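Side-chain contacts in putative aminooxidase (Propionibacterium acnes, PDB 2BA9), which isomerises polyunsaturated fatty acids to produce conjugated linoleic acid and carries a bound flavin-adenine dinucleotide: residues W161-T166 against D300-E305; D266-E271 against E388-R393; E271-I276 against T396-E401; G308-Y313 against L349-T354. All blocks are in the same frame, centred on the assembly; numbering follows the deposited sequence.

Contact 1 of 4, residues W161-T166 against D300-E305; sequences WINPFT and DNMRPE
Met302 sets its CG anti to its own carbonyl carbon (chi1 -62°), and its chain then runs extended through CG and SD to CE. This straight chain reaches from the loop at 300-305 into the turn at 161-166. Ile162 meets it with an extended chain of its own: CG1 lies anti to the backbone N (chi1 -162°) and CD1 is carried forward.

Three residues of 161-166 meet successive parts of the methionine. Ile162 CD1 touches Met302 CB at 4.2 Å, the two chains crossing at a slant. Thr166 brings its methyl, not its hydroxyl, to the base of the methionine. Its CG2 lies 3.9 Å from Met302 CB and 3.6 Å from Met302 O. The hydroxyl OG1 is bonded to Gly171 O. At the far end Asn163 crosses the methionine at about a right angle. Its OD1 lies 3.5 Å from Met302 CE and 3.7 Å from Met302 SD. The sulfur also approaches Ile162 O, at 4.1 Å. That carbonyl is already held by two amides of its own turn, Phe165 N at 3.0 Å and Thr166 N at 2.9 Å.

The contact is thus van der Waals packing round one thioether, with polar oxygens at its end. Asn163 ND2 binds a dodecaethylene glycol molecule, probably from the crystallisation liquor.

The turn 161-166 links helix 158-161 to helix 166-170. Helices 178-184 and 187-195 pack against its Trp161. The loop of Met302 lies between strands 295-297 and 310-315, so the methionine joins the connection between two inner strands of the mixed sheet to the turn between two helices.

Contact 2 of 4, residues D266-E271 against E388-R393; sequences DDDERE and EGMQGR
Arg393 reaches across to Asp266 and Asp268 at the start of helix 267-273. From CB its chain runs extended through CG, with CG anti to the backbone N (chi1 -177°), and bends at chi3. Arg393 CD passes close to Asp266 OD2, at 3.3 Å. NE follows, farther from the same oxygen. Arg393 NH1 joins both aspartates, donating to Asp266 OD2 at 3.0 Å and to Asp268 OD2 at 3.0 Å. Arg393 NH2 adds a longer bond to Asp268 OD2, at 3.2 Å. The arginine therefore grips Asp268 end-on, with two nitrogens on one oxygen.

OD2 of each aspartate lies near the guanidinium plane at its edge, but the carboxylates are turned well out of that plane. Asp266 OD2 is met from above its carboxylate plane, 41° out of it. Asp268 OD2 receives NH2 on its anti lone pair. One guanidinium face has Met390 CG above it, towards the rim. At the end of its extended chain Met390 CE touches Asp268 CB at 3.3 Å.

Asp266 is also the N-cap of the helix. Its OD1 accepts from Glu269 N at 2.9 Å, nearly along the C-O axis, and Glu269 OE1 accepts from Asp266 N at 3.0 Å, a capping box. Glu269 has a further salt bridge to Arg231.

Asp266 divides its work, OD1 to the amide of Glu269, and weakly to that of Asp268, and OD2 to the arginine. The salt-bridge network thus fastens the turn after helix 383-389 to the capped helix start. The guanidinium would probably offset the negative charge of the two aspartates and favour their ionised form.

Contact 3 of 4, residues E271-I276 against T396-E401; sequences EYFSKI and TFYAGE. With FAD (flavin-adenine dinucleotide), chain D.
Aromatic packing carries the contact between Phe273 and Tyr398. The two side chains cross at about a right angle and form an offset edge-to-face pair. The edge of Phe273 is turned toward the Tyr398 ring, with centroids 5.4 Å apart and planes at 70°. The nearest atoms are Phe273 CZ and Tyr398 CE1, at 3.5 Å. Phe273 CZ also lies 3.7 Å from Tyr398 CD1. With CG anti to its carbonyl carbon (chi1 -59°), Phe273 sends its ring out from the side of helix 267-273 toward Tyr398. Leu256, Leu260 and Val387 pack round it, while Leu252 and Met390 touch Tyr398.

Hydrogen bonds act at the margins of this packing. The Tyr398 hydroxyl is bonded to Glu269 OE2, one turn before Phe273 on the helix. The amide of Tyr398 donates to Gln391 OE1.

Ligand binding lies farther along 396-401. Glu401 OE2 accepts from the ribityl hydroxyl O3' of the flavin-adenine dinucleotide at 2.6 Å. Its OE1 forms a salt bridge with Lys45. Gly400 CA lies 4.0 Å from the phosphate oxygen O2P.

The two buried rings meet without polar atoms between them, and the tyrosine keeps its hydroxyl paired with a carboxylate. Strand 396-398 of the parallel dinucleotide-binding sheet is thus packed on a helix just before the chain reaches the cofactor. At Glu401 the short bond takes one carboxylate oxygen and Lys45 the other, which probably favours the charged form.

Contact 4 of 4, residues G308-Y313 against L349-T354; sequences GHVMVY and LDDMET
Asp351 OD2 is gripped by two donors from the segment 308-313. His309 ND1 reaches Asp351 OD2 at 2.8 Å, and Val310 N reaches Asp351 OD2 at 2.8 Å. The histidine bond lies in the ring plane and uses the syn lone pair of OD2. The backbone amide comes in nearly along the C-O axis instead. Asp351 OD1 accepts a second bond from His309 ND1, at 2.9 Å and less straight (140° against 151° for OD2). One N-H is thus shared between both oxygens, each on its syn side. Ring and carboxylate are nearly coplanar, 27° apart. This His-carboxylate pairing fixes the rotation of both groups. The negative carboxylate would probably favour a proton on ND1.

Val310 also packs beside the aspartate. Its CG2 lies 4.0 Å from Asp351 CB, and the two side chains slide past each other in opposite directions.

One residue on, Met352 meets Tyr313 in a Met-aromatic contact. The methionine chain bends at chi2 and again at chi3. The two bends fold its end over the tyrosine. CE sits above one face, offset toward the rim. Met352 SD lies 3.9 Å from Tyr313 CD2 and 4.6 Å from the ring centroid, an oblique approach. The ring of His357 also meets Tyr313.

Helix 341-355 lies against strand 310-315 of the mixed sheet here. Phe355 of the same helix touches Val310 and Tyr313. Strands 325-330 and 359-373 meet Met352 through Thr327 and Val359, so side chains of the helix touch three strands of this sheet.

Overall arrangement
The four contacts form two clusters. Contacts 2 and 3 have centres 8 Å apart and share Glu271 and helix 267-273. Helix 383-389 and strand 396-398 follow each other in the chain. Contacts 1 and 4 have centres 13 Å apart and touch where Asn301 meets Val310. Contacts 2 and 4 are 42 Å apart between centres, on opposite sides of the chain's centre. Along the chain, contact 4 is nested inside the loops closed by contacts 2 and 3, and contact 1 crosses both. Contact 3 includes strand 396-398 of the parallel sheet and reaches the flavin-adenine dinucleotide; contact 4 includes strand 310-315 of the mixed sheet. This fits the two-part build of the flavin amine oxidoreductase family.

Contact 1 of 4, residues W161-T166 against D300-E305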
# COMPACT_ATOMS: atom_id res chain seq x y z
N TRP A 161 2.63 14.02 -9.71
CA TRP A 161 2.34 13.20 -8.52
C TRP A 161 1.24 12.16 -8.72
O TRP A 161 1.22 11.13 -8.05
CB TRP A 161 1.97 14.11 -7.34
CG TRP A 161 3.04 14.23 -6.31
CD1 TRP A 161 3.16 13.50 -5.17
CD2 TRP A 161 4.14 15.15 -6.32
NE1 TRP A 161 4.26 13.90 -4.47
CE2 TRP A 161 4.88 14.91 -5.15
CE3 TRP A 161 4.57 16.15 -7.20
CZ2 TRP A 161 6.03 15.64 -4.83
CZ3 TRP A 161 5.71 16.86 -6.89
CH2 TRP A 161 6.43 16.60 -5.72
N ILE A 162 0.33 12.42 -9.66
CA ILE A 162 -0.87 11.62 -9.79
C ILE A 162 -0.61 10.22 -10.35
O ILE A 162 -1.28 9.27 -9.97
CB ILE A 162 -1.93 12.34 -10.63
CG1 ILE A 162 -3.31 11.70 -10.40
CG2 ILE A 162 -1.54 12.37 -12.11
CD1 ILE A 162 -4.44 12.46 -11.06
N ASN A 163 0.35 10.10 -11.25
CA ASN A 163 0.56 8.85 -11.98
C ASN A 163 1.01 7.67 -11.09
O ASN A 163 0.47 6.57 -11.20
CB ASN A 163 1.51 9.09 -13.15
CG ASN A 163 1.01 10.15 -14.10
OD1 ASN A 163 -0.14 10.10 -14.55
ND2 ASN A 163 1.86 11.14 -14.42
N PRO A 164 1.99 7.89 -10.18
CA PRO A 164 2.31 6.86 -9.19
C PRO A 164 1.39 6.85 -7.97
O PRO A 164 1.68 6.13 -7.00
CB PRO A 164 3.73 7.23 -8.75
CG PRO A 164 4.13 8.39 -9.53
CD PRO A 164 2.89 9.03 -10.03
N PHE A 165 0.32 7.64 -7.99
CA PHE A 165 -0.56 7.68 -6.83
C PHE A 165 -1.94 7.12 -7.13
O PHE A 165 -2.26 6.02 -6.68
CB PHE A 165 -0.66 9.09 -6.23
CG PHE A 165 -1.29 9.09 -4.87
CD1 PHE A 165 -0.53 8.79 -3.74
CD2 PHE A 165 -2.66 9.32 -4.73
CE1 PHE A 165 -1.12 8.75 -2.48
CE2 PHE A 165 -3.25 9.30 -3.47
CZ PHE A 165 -2.48 9.02 -2.34
N THR A 166 -2.73 7.85 -7.91
CA THR A 166 -4.10 7.46 -8.22
C THR A 166 -4.17 6.16 -9.03
O THR A 166 -4.96 5.27 -8.73
CB THR A 166 -4.84 8.60 -8.94
OG1 THR A 166 -4.88 9.75 -8.09
CG2 THR A 166 -6.27 8.19 -9.31
N ASP A 300 -6.08 10.48 -18.27
CA ASP A 300 -7.49 10.71 -18.56
C ASP A 300 -8.42 9.89 -17.67
O ASP A 300 -9.46 10.39 -17.23
CB ASP A 300 -7.82 10.40 -20.04
CG ASP A 300 -7.39 11.50 -20.98
OD1 ASP A 300 -7.05 12.62 -20.52
OD2 ASP A 300 -7.41 11.26 -22.20
N ASN A 301 -8.03 8.63 -17.41
CA ASN A 301 -8.86 7.65 -16.69
C ASN A 301 -8.63 7.65 -15.17
O ASN A 301 -9.25 6.87 -14.45
CB ASN A 301 -8.66 6.23 -17.25
CG ASN A 301 -9.40 6.01 -18.58
OD1 ASN A 301 -10.18 6.84 -19.02
ND2 ASN A 301 -9.18 4.84 -19.19
N MET A 302 -7.78 8.57 -14.70
CA MET A 302 -7.52 8.81 -13.27
C MET A 302 -8.39 9.94 -12.68
O MET A 302 -8.31 10.23 -11.48
CB MET A 302 -6.05 9.16 -13.07
CG MET A 302 -5.09 8.08 -13.46
SD MET A 302 -3.40 8.69 -13.40
CE MET A 302 -2.56 7.55 -14.54
N ARG A 303 -9.16 10.61 -13.53
CA ARG A 303 -10.20 11.53 -13.13
C ARG A 303 -11.34 10.77 -12.44
O ARG A 303 -11.73 9.69 -12.90
CB ARG A 303 -10.84 12.17 -14.36
CG ARG A 303 -9.96 13.09 -15.14
CD ARG A 303 -10.79 13.91 -16.14
NE ARG A 303 -10.91 13.25 -17.45
CZ ARG A 303 -12.05 12.89 -18.04
NH1 ARG A 303 -13.23 13.10 -17.46
NH2 ARG A 303 -12.01 12.32 -19.23
N PRO A 304 -11.92 11.35 -11.37
CA PRO A 304 -13.07 10.74 -10.68
C PRO A 304 -14.25 10.46 -11.62
O PRO A 304 -14.97 9.48 -11.44
CB PRO A 304 -13.45 11.81 -9.66
CG PRO A 304 -12.18 12.53 -9.40
CD PRO A 304 -11.53 12.62 -10.74
N GLU A 305 -14.40 11.31 -12.62
CA GLU A 305 -15.39 11.17 -13.67
C GLU A 305 -15.18 9.90 -14.49
O GLU A 305 -16.08 9.44 -15.18
CB GLU A 305 -15.31 12.38 -14.61
CG GLU A 305 -15.76 13.70 -13.98
CD GLU A 305 -14.70 14.47 -13.19
OE1 GLU A 305 -13.50 14.10 -13.17
OE2 GLU A 305 -15.09 15.49 -12.59

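Contact 2 of 4, residues D266-E271 against E388-R393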
# COMPACT_ATOMS: atom_id res chain seq x y z
N ASP A 266 -13.16 -1.78 22.60
CA ASP A 266 -13.69 -0.79 23.51
C ASP A 266 -14.32 0.40 22.76
O ASP A 266 -14.34 0.44 21.52
CB ASP A 266 -12.64 -0.36 24.55
CG ASP A 266 -11.50 0.45 23.98
OD1 ASP A 266 -11.64 1.09 22.92
OD2 ASP A 266 -10.45 0.48 24.65
N ASP A 267 -14.88 1.33 23.53
CA ASP A 267 -15.64 2.46 22.99
C ASP A 267 -14.84 3.24 21.94
O ASP A 267 -15.39 3.69 20.93
CB ASP A 267 -16.06 3.42 24.13
CG ASP A 267 -17.26 2.92 24.90
OD1 ASP A 267 -18.05 2.14 24.34
OD2 ASP A 267 -17.45 3.33 26.08
N ASP A 268 -13.54 3.39 22.20
CA ASP A 268 -12.65 4.17 21.34
C ASP A 268 -12.29 3.41 20.07
O ASP A 268 -12.20 4.00 18.99
CB ASP A 268 -11.38 4.54 22.10
CG ASP A 268 -11.60 5.65 23.11
OD1 ASP A 268 -12.56 6.43 22.97
OD2 ASP A 268 -10.79 5.77 24.05
N GLU A 269 -12.09 2.11 20.21
CA GLU A 269 -11.80 1.27 19.07
C GLU A 269 -12.98 1.29 18.11
O GLU A 269 -12.79 1.63 16.94
CB GLU A 269 -11.43 -0.14 19.53
CG GLU A 269 -10.06 -0.19 20.20
CD GLU A 269 -9.68 -1.58 20.70
OE1 GLU A 269 -10.56 -2.28 21.24
OE2 GLU A 269 -8.49 -1.95 20.56
N ARG A 270 -14.18 0.98 18.59
CA ARG A 270 -15.39 1.09 17.76
C ARG A 270 -15.50 2.47 17.11
O ARG A 270 -15.56 2.58 15.89
CB ARG A 270 -16.66 0.80 18.56
CG ARG A 270 -17.13 -0.64 18.46
CD ARG A 270 -18.23 -0.96 19.43
NE ARG A 270 -17.72 -1.08 20.80
CZ ARG A 270 -18.01 -0.27 21.82
NH1 ARG A 270 -18.84 0.77 21.68
NH2 ARG A 270 -17.47 -0.51 23.01
N GLU A 271 -15.50 3.51 17.93
CA GLU A 271 -15.67 4.89 17.45
C GLU A 271 -14.67 5.32 16.39
O GLU A 271 -15.05 5.93 15.39
CB GLU A 271 -15.59 5.90 18.61
CG GLU A 271 -16.03 7.30 18.20
CD GLU A 271 -15.77 8.33 19.27
OE1 GLU A 271 -15.42 7.94 20.41
OE2 GLU A 271 -15.91 9.54 18.96
N GLU A 388 -2.75 6.72 18.21
CA GLU A 388 -1.39 6.54 18.72
C GLU A 388 -1.31 6.71 20.23
O GLU A 388 -0.48 6.07 20.89
CB GLU A 388 -0.40 7.49 18.04
CG GLU A 388 -0.15 7.18 16.57
CD GLU A 388 0.74 5.96 16.35
OE1 GLU A 388 0.83 5.10 17.25
OE2 GLU A 388 1.34 5.86 15.27
N GLY A 389 -2.17 7.57 20.78
CA GLY A 389 -2.33 7.69 22.21
C GLY A 389 -2.87 6.41 22.83
O GLY A 389 -2.57 6.11 23.98
N MET A 390 -3.65 5.65 22.07
CA MET A 390 -4.15 4.35 22.53
C MET A 390 -3.12 3.23 22.53
O MET A 390 -3.44 2.13 22.98
CB MET A 390 -5.33 3.91 21.67
CG MET A 390 -6.56 4.77 21.80
SD MET A 390 -7.76 4.17 20.62
CE MET A 390 -8.77 5.59 20.36
N GLN A 391 -1.92 3.48 22.02
CA GLN A 391 -0.93 2.40 21.88
C GLN A 391 -0.67 1.74 23.22
O GLN A 391 -0.63 2.40 24.26
CB GLN A 391 0.38 2.90 21.26
CG GLN A 391 0.27 3.29 19.77
CD GLN A 391 0.21 2.10 18.81
OE1 GLN A 391 -0.21 1.00 19.19
NE2 GLN A 391 0.63 2.33 17.57
N GLY A 392 -0.55 0.41 23.21
CA GLY A 392 -0.25 -0.34 24.42
C GLY A 392 -1.43 -0.56 25.35
O GLY A 392 -1.31 -1.31 26.33
N ARG A 393 -2.57 0.06 25.05
CA ARG A 393 -3.79 -0.11 25.86
C ARG A 393 -4.25 -1.55 25.88
O ARG A 393 -4.54 -2.13 24.82
CB ARG A 393 -4.94 0.77 25.36
CG ARG A 393 -6.20 0.65 26.23
CD ARG A 393 -7.40 1.37 25.65
NE ARG A 393 -7.20 2.81 25.55
CZ ARG A 393 -8.15 3.68 25.22
NH1 ARG A 393 -9.39 3.29 24.97
NH2 ARG A 393 -7.85 4.97 25.13

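Contact 3 of 4, residues E271-I276 against T396-E401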
# COMPACT_ATOMS: atom_id res chain seq x y z
N GLU A 271 -15.50 3.51 17.93
CA GLU A 271 -15.67 4.89 17.45
C GLU A 271 -14.67 5.32 16.39
O GLU A 271 -15.05 5.93 15.39
CB GLU A 271 -15.59 5.90 18.61
CG GLU A 271 -16.03 7.30 18.20
CD GLU A 271 -15.77 8.33 19.27
OE1 GLU A 271 -15.42 7.94 20.41
OE2 GLU A 271 -15.91 9.54 18.96
N TYR A 272 -13.40 5.03 16.63
CA TYR A 272 -12.33 5.48 15.73
C TYR A 272 -12.06 4.53 14.58
O TYR A 272 -11.90 4.97 13.44
CB TYR A 272 -11.07 5.84 16.52
CG TYR A 272 -11.25 7.20 17.17
CD1 TYR A 272 -12.04 7.34 18.30
CD2 TYR A 272 -10.72 8.35 16.59
CE1 TYR A 272 -12.25 8.60 18.88
CE2 TYR A 272 -10.92 9.59 17.15
CZ TYR A 272 -11.69 9.72 18.29
OH TYR A 272 -11.91 10.95 18.85
N PHE A 273 -12.05 3.23 14.84
CA PHE A 273 -11.80 2.28 13.75
C PHE A 273 -12.96 2.25 12.73
O PHE A 273 -12.75 1.93 11.55
CB PHE A 273 -11.46 0.88 14.29
CG PHE A 273 -10.25 0.84 15.19
CD1 PHE A 273 -9.33 1.89 15.25
CD2 PHE A 273 -10.00 -0.28 15.97
CE1 PHE A 273 -8.21 1.82 16.09
CE2 PHE A 273 -8.88 -0.35 16.79
CZ PHE A 273 -8.00 0.70 16.86
N SER A 274 -14.16 2.61 13.18
CA SER A 274 -15.33 2.75 12.30
C SER A 274 -15.19 3.87 11.29
O SER A 274 -15.97 3.92 10.34
CB SER A 274 -16.61 3.02 13.10
OG SER A 274 -16.95 1.95 13.95
N LYS A 275 -14.26 4.80 11.51
CA LYS A 275 -14.04 5.91 10.59
C LYS A 275 -13.11 5.57 9.42
O LYS A 275 -12.97 6.37 8.48
CB LYS A 275 -13.45 7.12 11.31
CG LYS A 275 -14.31 7.69 12.43
CD LYS A 275 -13.50 8.71 13.23
CE LYS A 275 -14.20 9.16 14.48
NZ LYS A 275 -15.42 9.94 14.19
N ILE A 276 -12.45 4.42 9.51
CA ILE A 276 -11.50 3.97 8.50
C ILE A 276 -12.24 3.75 7.19
O ILE A 276 -13.29 3.11 7.17
CB ILE A 276 -10.79 2.65 8.89
CG1 ILE A 276 -9.94 2.83 10.16
CG2 ILE A 276 -9.90 2.14 7.75
CD1 ILE A 276 -9.43 1.53 10.75
N THR A 396 -2.36 -4.06 23.68
CA THR A 396 -2.68 -4.10 22.26
C THR A 396 -1.96 -2.96 21.58
O THR A 396 -2.06 -1.81 22.02
CB THR A 396 -4.18 -3.94 22.02
OG1 THR A 396 -4.89 -4.93 22.77
CG2 THR A 396 -4.50 -4.08 20.54
N PHE A 397 -1.25 -3.28 20.50
CA PHE A 397 -0.56 -2.29 19.69
C PHE A 397 -1.11 -2.31 18.27
O PHE A 397 -1.59 -3.33 17.78
CB PHE A 397 0.95 -2.54 19.71
CG PHE A 397 1.57 -2.37 21.07
CD1 PHE A 397 2.07 -1.13 21.47
CD2 PHE A 397 1.63 -3.44 21.96
CE1 PHE A 397 2.64 -0.98 22.71
CE2 PHE A 397 2.19 -3.28 23.22
CZ PHE A 397 2.69 -2.05 23.59
N TYR A 398 -1.07 -1.14 17.63
CA TYR A 398 -1.71 -0.89 16.34
C TYR A 398 -0.66 -0.56 15.28
O TYR A 398 0.17 0.32 15.49
CB TYR A 398 -2.71 0.27 16.48
CG TYR A 398 -3.67 0.06 17.64
CD1 TYR A 398 -4.69 -0.89 17.56
CD2 TYR A 398 -3.55 0.79 18.82
CE1 TYR A 398 -5.57 -1.10 18.63
CE2 TYR A 398 -4.42 0.59 19.88
CZ TYR A 398 -5.43 -0.36 19.78
OH TYR A 398 -6.29 -0.54 20.83
N ALA A 399 -0.72 -1.28 14.16
CA ALA A 399 0.25 -1.16 13.07
C ALA A 399 -0.36 -1.45 11.68
O ALA A 399 -1.57 -1.39 11.49
CB ALA A 399 1.44 -2.05 13.35
N GLY A 400 0.48 -1.73 10.70
CA GLY A 400 -0.01 -2.00 9.35
C GLY A 400 -0.36 -0.73 8.59
O GLY A 400 0.00 0.37 9.00
N GLU A 401 -1.06 -0.89 7.48
CA GLU A 401 -1.24 0.21 6.54
C GLU A 401 -1.91 1.45 7.16
O GLU A 401 -1.44 2.56 6.94
CB GLU A 401 -2.00 -0.25 5.31
CG GLU A 401 -1.19 -1.22 4.42
CD GLU A 401 -2.01 -1.79 3.28
OE1 GLU A 401 -3.18 -2.16 3.52
OE2 GLU A 401 -1.50 -1.89 2.14
PA FAD D . -1.28 -6.77 3.69
O1A FAD D . -0.22 -6.80 2.63
O2A FAD D . -2.71 -6.59 3.23
O5B FAD D . -1.24 -8.17 4.48
C5B FAD D . -2.12 -8.33 5.57
C4B FAD D . -2.11 -9.77 6.03
O4B FAD D . -2.97 -9.90 7.14
C3B FAD D . -2.58 -10.73 4.94
O3B FAD D . -1.63 -11.75 4.75
C2B FAD D . -3.91 -11.23 5.45
O2B FAD D . -4.26 -12.52 4.95
C1B FAD D . -3.74 -11.07 6.97
N9A FAD D . -5.05 -11.00 7.63
C8A FAD D . -6.09 -10.14 7.35
N7A FAD D . -7.13 -10.42 8.18
C5A FAD D . -6.76 -11.45 8.99
C6A FAD D . -7.43 -12.15 10.02
N6A FAD D . -8.53 -11.59 10.61
N1A FAD D . -6.74 -13.16 10.69
C2A FAD D . -5.45 -13.52 10.33
N3A FAD D . -4.81 -12.82 9.31
C4A FAD D . -5.45 -11.82 8.65
N1 FAD D . 3.51 -1.29 -2.27
C2 FAD D . 4.70 -0.66 -2.58
O2 FAD D . 5.51 -0.41 -1.69
N3 FAD D . 4.96 -0.27 -3.88
C4 FAD D . 4.05 -0.55 -4.88
O4 FAD D . 4.32 -0.21 -6.04
C4X FAD D . 2.85 -1.20 -4.57
N5 FAD D . 1.90 -1.48 -5.54
C5X FAD D . 0.79 -2.26 -5.28
C6 FAD D . -0.07 -2.64 -6.31
C7 FAD D . -1.16 -3.46 -6.03
C7M FAD D . -2.06 -3.86 -7.17
C8 FAD D . -1.39 -3.89 -4.73
C8M FAD D . -2.55 -4.78 -4.38
C9 FAD D . -0.53 -3.51 -3.71
C9A FAD D . 0.57 -2.68 -3.97
N10 FAD D . 1.44 -2.26 -2.95
C10 FAD D . 2.60 -1.59 -3.26
C1' FAD D . 1.00 -2.21 -1.53
C2' FAD D . 1.63 -3.32 -0.69
O2' FAD D . 1.53 -4.59 -1.33
C3' FAD D . 0.94 -3.32 0.66
O3' FAD D . 0.93 -2.00 1.20
C4' FAD D . 1.61 -4.29 1.62
O4' FAD D . 1.38 -5.64 1.23
C5' FAD D . 1.10 -4.02 3.02
O5' FAD D . 1.45 -5.07 3.88
P FAD D . 0.60 -5.33 5.23
O1P FAD D . 1.13 -6.56 5.96
O2P FAD D . 0.68 -4.10 6.06
O3P FAD D . -0.90 -5.64 4.77

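Contact 4 of 4, residues G308-Y313 against L349-T354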
# COMPACT_ATOMS: atom_id res chain seq x y z
N GLY A 308 -13.54 3.45 -12.49
CA GLY A 308 -13.90 2.14 -13.04
C GLY A 308 -13.11 1.83 -14.28
O GLY A 308 -13.01 0.67 -14.70
N HIS A 309 -12.53 2.86 -14.90
CA HIS A 309 -11.73 2.65 -16.11
C HIS A 309 -10.33 2.22 -15.76
O HIS A 309 -9.85 2.48 -14.67
CB HIS A 309 -11.75 3.89 -17.01
CG HIS A 309 -13.01 4.00 -17.82
ND1 HIS A 309 -13.23 3.25 -18.95
CD2 HIS A 309 -14.13 4.74 -17.63
CE1 HIS A 309 -14.42 3.54 -19.44
NE2 HIS A 309 -15.00 4.42 -18.65
N VAL A 310 -9.67 1.54 -16.70
CA VAL A 310 -8.26 1.18 -16.53
C VAL A 310 -7.38 2.43 -16.53
O VAL A 310 -7.40 3.21 -17.48
CB VAL A 310 -7.78 0.25 -17.66
CG1 VAL A 310 -6.26 0.02 -17.56
CG2 VAL A 310 -8.53 -1.07 -17.65
N MET A 311 -6.59 2.58 -15.47
CA MET A 311 -5.71 3.73 -15.30
C MET A 311 -4.26 3.45 -15.72
O MET A 311 -3.51 4.37 -15.98
CB MET A 311 -5.73 4.17 -13.85
CG MET A 311 -7.13 4.42 -13.31
SD MET A 311 -7.06 5.02 -11.63
CE MET A 311 -6.71 3.51 -10.74
N VAL A 312 -3.90 2.18 -15.76
CA VAL A 312 -2.55 1.76 -16.08
C VAL A 312 -2.57 0.26 -16.32
O VAL A 312 -3.44 -0.46 -15.82
CB VAL A 312 -1.55 2.10 -14.94
CG1 VAL A 312 -1.99 1.47 -13.63
CG2 VAL A 312 -0.12 1.65 -15.31
N TYR A 313 -1.64 -0.20 -17.15
CA TYR A 313 -1.41 -1.63 -17.32
C TYR A 313 0.07 -1.91 -17.30
O TYR A 313 0.87 -1.06 -17.68
CB TYR A 313 -2.09 -2.18 -18.57
CG TYR A 313 -1.70 -1.52 -19.87
CD1 TYR A 313 -0.53 -1.88 -20.54
CD2 TYR A 313 -2.52 -0.56 -20.44
CE1 TYR A 313 -0.19 -1.27 -21.74
CE2 TYR A 313 -2.18 0.05 -21.63
CZ TYR A 313 -1.02 -0.30 -22.28
OH TYR A 313 -0.70 0.32 -23.49
N LEU A 349 -12.18 -5.11 -20.65
CA LEU A 349 -12.25 -5.58 -22.03
C LEU A 349 -12.30 -4.37 -22.98
O LEU A 349 -11.50 -4.28 -23.90
CB LEU A 349 -13.46 -6.49 -22.25
CG LEU A 349 -13.57 -7.67 -21.28
CD1 LEU A 349 -14.65 -8.64 -21.76
CD2 LEU A 349 -12.22 -8.35 -21.11
N ASP A 350 -13.22 -3.45 -22.71
CA ASP A 350 -13.48 -2.34 -23.64
C ASP A 350 -12.32 -1.35 -23.69
O ASP A 350 -11.96 -0.88 -24.78
CB ASP A 350 -14.78 -1.59 -23.28
CG ASP A 350 -16.02 -2.47 -23.33
OD1 ASP A 350 -16.00 -3.54 -23.97
OD2 ASP A 350 -17.03 -2.07 -22.75
N ASP A 351 -11.73 -1.04 -22.54
CA ASP A 351 -10.56 -0.13 -22.50
C ASP A 351 -9.33 -0.72 -23.22
O ASP A 351 -8.71 -0.04 -24.04
CB ASP A 351 -10.18 0.25 -21.05
CG ASP A 351 -11.11 1.31 -20.43
OD1 ASP A 351 -11.94 1.94 -21.15
OD2 ASP A 351 -10.99 1.53 -19.21
N MET A 352 -8.98 -1.97 -22.94
CA MET A 352 -7.82 -2.58 -23.61
C MET A 352 -7.99 -2.71 -25.13
O MET A 352 -7.04 -2.57 -25.89
CB MET A 352 -7.49 -3.95 -22.98
CG MET A 352 -6.97 -3.87 -21.54
SD MET A 352 -5.44 -2.91 -21.39
CE MET A 352 -4.17 -4.11 -21.80
N GLU A 353 -9.20 -2.97 -25.58
CA GLU A 353 -9.44 -3.01 -27.03
C GLU A 353 -9.22 -1.62 -27.64
O GLU A 353 -8.56 -1.46 -28.68
CB GLU A 353 -10.83 -3.51 -27.32
CG GLU A 353 -11.00 -3.90 -28.77
CD GLU A 353 -12.41 -4.31 -29.07
OE1 GLU A 353 -13.10 -4.74 -28.11
OE2 GLU A 353 -12.82 -4.20 -30.25
N THR A 354 -9.78 -0.62 -26.98
CA THR A 354 -9.55 0.77 -27.34
C THR A 354 -8.05 1.13 -27.40
O THR A 354 -7.60 1.79 -28.35
CB THR A 354 -10.31 1.67 -26.37
OG1 THR A 354 -11.71 1.44 -26.59
CG2 THR A 354 -9.94 3.13 -26.56